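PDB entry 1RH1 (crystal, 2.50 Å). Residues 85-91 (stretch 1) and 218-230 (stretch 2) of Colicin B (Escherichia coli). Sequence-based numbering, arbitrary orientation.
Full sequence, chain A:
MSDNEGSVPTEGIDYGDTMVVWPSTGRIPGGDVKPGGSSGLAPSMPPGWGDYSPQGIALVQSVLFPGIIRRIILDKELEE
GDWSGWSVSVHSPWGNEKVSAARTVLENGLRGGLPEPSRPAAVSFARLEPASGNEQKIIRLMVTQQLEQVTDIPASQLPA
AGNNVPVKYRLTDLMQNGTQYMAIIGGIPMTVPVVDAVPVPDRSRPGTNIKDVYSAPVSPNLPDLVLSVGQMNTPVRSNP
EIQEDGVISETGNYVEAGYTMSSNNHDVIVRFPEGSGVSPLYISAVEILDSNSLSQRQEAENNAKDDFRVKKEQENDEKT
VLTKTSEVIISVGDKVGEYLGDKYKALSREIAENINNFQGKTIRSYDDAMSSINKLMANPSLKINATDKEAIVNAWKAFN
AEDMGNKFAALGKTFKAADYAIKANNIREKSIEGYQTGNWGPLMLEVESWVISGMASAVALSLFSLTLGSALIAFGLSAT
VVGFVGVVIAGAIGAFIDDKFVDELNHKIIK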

# COMPACT_ATOMS: atom_id res chain seq x y z
N GLY A 85 36.92 -2.39 -9.63
CA GLY A 85 35.53 -2.52 -10.03
C GLY A 85 35.00 -3.78 -10.71
O GLY A 85 35.36 -4.95 -10.56
N TRP A 86 34.08 -3.27 -11.53
CA TRP A 86 33.04 -3.95 -12.27
C TRP A 86 32.97 -3.79 -13.79
O TRP A 86 33.05 -2.66 -14.28
CB TRP A 86 31.77 -3.45 -11.62
CG TRP A 86 31.02 -4.46 -10.82
CD1 TRP A 86 31.25 -5.81 -10.92
CD2 TRP A 86 30.01 -4.15 -9.97
NE1 TRP A 86 30.36 -6.37 -10.14
CE2 TRP A 86 29.60 -5.43 -9.56
CE3 TRP A 86 29.37 -3.01 -9.51
CZ2 TRP A 86 28.54 -5.60 -8.68
CZ3 TRP A 86 28.30 -3.19 -8.62
CH2 TRP A 86 27.90 -4.46 -8.21
N SER A 87 32.76 -4.85 -14.58
CA SER A 87 32.61 -4.72 -16.03
C SER A 87 31.88 -5.92 -16.62
O SER A 87 32.33 -7.06 -16.48
CB SER A 87 33.94 -4.65 -16.80
OG SER A 87 34.78 -3.53 -16.57
N VAL A 88 30.76 -5.67 -17.30
CA VAL A 88 29.98 -6.71 -17.95
C VAL A 88 29.77 -6.41 -19.43
O VAL A 88 29.80 -5.25 -19.83
CB VAL A 88 28.60 -6.86 -17.28
CG1 VAL A 88 28.79 -7.09 -15.80
CG2 VAL A 88 27.78 -5.60 -17.42
N SER A 89 29.57 -7.42 -20.28
CA SER A 89 29.22 -7.20 -21.68
C SER A 89 27.71 -7.26 -21.90
O SER A 89 27.04 -8.15 -21.40
CB SER A 89 29.89 -8.26 -22.56
OG SER A 89 29.77 -7.99 -23.96
N VAL A 90 27.11 -6.31 -22.63
CA VAL A 90 25.68 -6.34 -22.97
C VAL A 90 25.53 -7.03 -24.34
O VAL A 90 26.20 -6.66 -25.32
CB VAL A 90 25.16 -4.89 -23.00
CG1 VAL A 90 23.72 -4.82 -23.35
CG2 VAL A 90 25.16 -4.33 -21.61
N HIS A 91 24.72 -8.10 -24.43
CA HIS A 91 24.51 -8.78 -25.71
C HIS A 91 23.02 -8.84 -26.07
O HIS A 91 22.14 -8.71 -25.22
CB HIS A 91 25.08 -10.19 -25.67
CG HIS A 91 25.17 -10.90 -27.02
ND1 HIS A 91 24.18 -11.40 -27.75
CD2 HIS A 91 26.35 -11.15 -27.69
CE1 HIS A 91 24.72 -11.93 -28.83
NE2 HIS A 91 26.02 -11.78 -28.79
N VAL A 218 24.05 1.36 -11.74
CA VAL A 218 23.18 0.25 -11.43
C VAL A 218 23.20 0.13 -9.91
O VAL A 218 22.17 -0.11 -9.28
CB VAL A 218 23.69 -1.01 -12.06
CG1 VAL A 218 22.78 -2.17 -11.73
CG2 VAL A 218 23.79 -0.78 -13.55
N SER A 219 24.43 0.30 -9.35
CA SER A 219 24.69 0.54 -7.93
C SER A 219 24.06 -0.49 -7.00
O SER A 219 24.29 -1.66 -7.31
CB SER A 219 24.21 2.00 -7.75
OG SER A 219 24.82 2.69 -6.67
N PRO A 220 23.30 -0.25 -5.91
CA PRO A 220 23.37 0.86 -4.95
C PRO A 220 24.48 0.67 -3.94
O PRO A 220 24.84 -0.46 -3.61
CB PRO A 220 21.97 0.94 -4.32
CG PRO A 220 21.54 -0.50 -4.29
CD PRO A 220 22.11 -1.05 -5.60
N ASN A 221 25.04 1.82 -3.51
CA ASN A 221 26.22 1.93 -2.64
C ASN A 221 27.54 1.46 -3.28
O ASN A 221 28.63 1.88 -2.89
CB ASN A 221 26.04 1.14 -1.34
CG ASN A 221 24.93 1.66 -0.44
OD1 ASN A 221 25.08 2.71 0.19
ND2 ASN A 221 23.80 0.94 -0.36
N LEU A 222 27.45 0.58 -4.29
CA LEU A 222 28.58 0.02 -5.01
C LEU A 222 29.03 0.91 -6.16
O LEU A 222 28.26 1.79 -6.57
CB LEU A 222 28.17 -1.35 -5.49
CG LEU A 222 27.74 -2.27 -4.35
CD1 LEU A 222 27.56 -3.64 -4.92
CD2 LEU A 222 28.78 -2.35 -3.25
N PRO A 223 30.25 0.81 -6.69
CA PRO A 223 30.67 1.62 -7.82
C PRO A 223 29.90 1.30 -9.11
O PRO A 223 29.29 0.23 -9.29
CB PRO A 223 32.15 1.35 -7.86
CG PRO A 223 32.27 -0.08 -7.41
CD PRO A 223 31.32 -0.07 -6.24
N ASP A 224 29.92 2.31 -9.99
CA ASP A 224 29.24 2.26 -11.27
C ASP A 224 29.64 1.05 -12.11
O ASP A 224 30.81 0.66 -12.15
CB ASP A 224 29.55 3.57 -12.00
CG ASP A 224 28.93 4.87 -11.44
OD1 ASP A 224 28.73 5.80 -12.22
OD2 ASP A 224 28.67 4.98 -10.24
N LEU A 225 28.64 0.36 -12.70
CA LEU A 225 28.92 -0.81 -13.51
C LEU A 225 29.40 -0.37 -14.88
O LEU A 225 28.93 0.64 -15.41
CB LEU A 225 27.65 -1.64 -13.61
CG LEU A 225 27.67 -2.91 -14.43
CD1 LEU A 225 28.68 -3.91 -13.93
CD2 LEU A 225 26.29 -3.49 -14.35
N VAL A 226 30.40 -1.05 -15.44
CA VAL A 226 30.90 -0.69 -16.75
C VAL A 226 30.17 -1.60 -17.70
O VAL A 226 30.16 -2.81 -17.49
CB VAL A 226 32.43 -0.89 -16.80
CG1 VAL A 226 32.94 -0.99 -18.22
CG2 VAL A 226 33.11 0.33 -16.24
N LEU A 227 29.56 -1.02 -18.73
CA LEU A 227 28.84 -1.80 -19.73
C LEU A 227 29.56 -1.73 -21.07
O LEU A 227 29.75 -0.67 -21.65
CB LEU A 227 27.43 -1.26 -19.84
CG LEU A 227 26.63 -1.33 -18.55
CD1 LEU A 227 25.69 -0.16 -18.44
CD2 LEU A 227 25.94 -2.67 -18.51
N SER A 228 30.03 -2.87 -21.53
CA SER A 228 30.71 -2.97 -22.80
C SER A 228 29.69 -3.41 -23.84
O SER A 228 29.35 -4.59 -24.00
CB SER A 228 31.84 -3.97 -22.65
OG SER A 228 32.55 -4.14 -23.87
N VAL A 229 29.18 -2.40 -24.54
CA VAL A 229 28.13 -2.58 -25.53
C VAL A 229 28.60 -2.78 -26.95
O VAL A 229 27.79 -2.88 -27.87
CB VAL A 229 27.16 -1.39 -25.57
CG1 VAL A 229 26.64 -1.13 -24.15
CG2 VAL A 229 27.83 -0.19 -26.21
N GLY A 230 29.93 -2.82 -27.11
CA GLY A 230 30.58 -2.95 -28.41
C GLY A 230 30.16 -4.13 -29.26
O GLY A 230 29.58 -3.96 -30.32
O HOH W 1 33.40 -0.17 -12.51

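Two segments of colicin B, whose touching residues lie at least 133 apart in sequence, pair as parallel strands and bury 628 Å² between them. Backbone hydrogen bonds set the register. Val88 N donates to Val226 O (2.9 Å, 170°), and Ser228 N donates to Val88 O (2.9 Å, 175°); both are short and nearly straight. Val90 N then reaches Ser228 O (3.1 Å, 156°). Val88 and Val90 thus bracket Ser228, which gives its N to Val88 O and its O to Val90 N, while Val88 uses its own N and O to bond Val226 and Ser228, the alternating pattern of a parallel ladder. The ladder loosens at its beginning, where Val226 N to Trp86 O is long and bent (3.3 Å, 140°) and counts as weak. CA-H...O contacts supplement the ladder: Ser87 CA to Val226 O (3.4 Å), Ser89 CA to Ser228 O (3.5 Å) and Leu227 CA to Val88 O (3.6 Å). One side chain joins the polar set, Ser89 OG donating a weak bond to Ser228 O at 3.4 Å. A water also links the segments, donating to Trp86 O (3.1 Å) and to Asp224 O (2.7 Å), so two carbonyls that do not meet directly share one bridge.

Apolar packing gathers on the sheet face that carries Val88 and Leu227. Leu227 CD2 lies 3.6 Å from Val88 CG2 and 3.6 Å from Val90 CG2, so a single methyl touches both valines. Leu225 CD1 likewise serves two neighbours: it packs 3.7 Å from Val88 CG1 and sits over one face of the Trp86 indole, 4.3 Å from the five-membered ring centroid and 25° off its normal, a CH-pi contact.

Trp86 has the largest covered area of any residue here. Pro223 O approaches the ring edge, 3.2 Å from Trp86 CE3, while Leu222 CD1 comes within 3.4 Å of Trp86 CH2, extending the indole's contacts into the loop before the second strand.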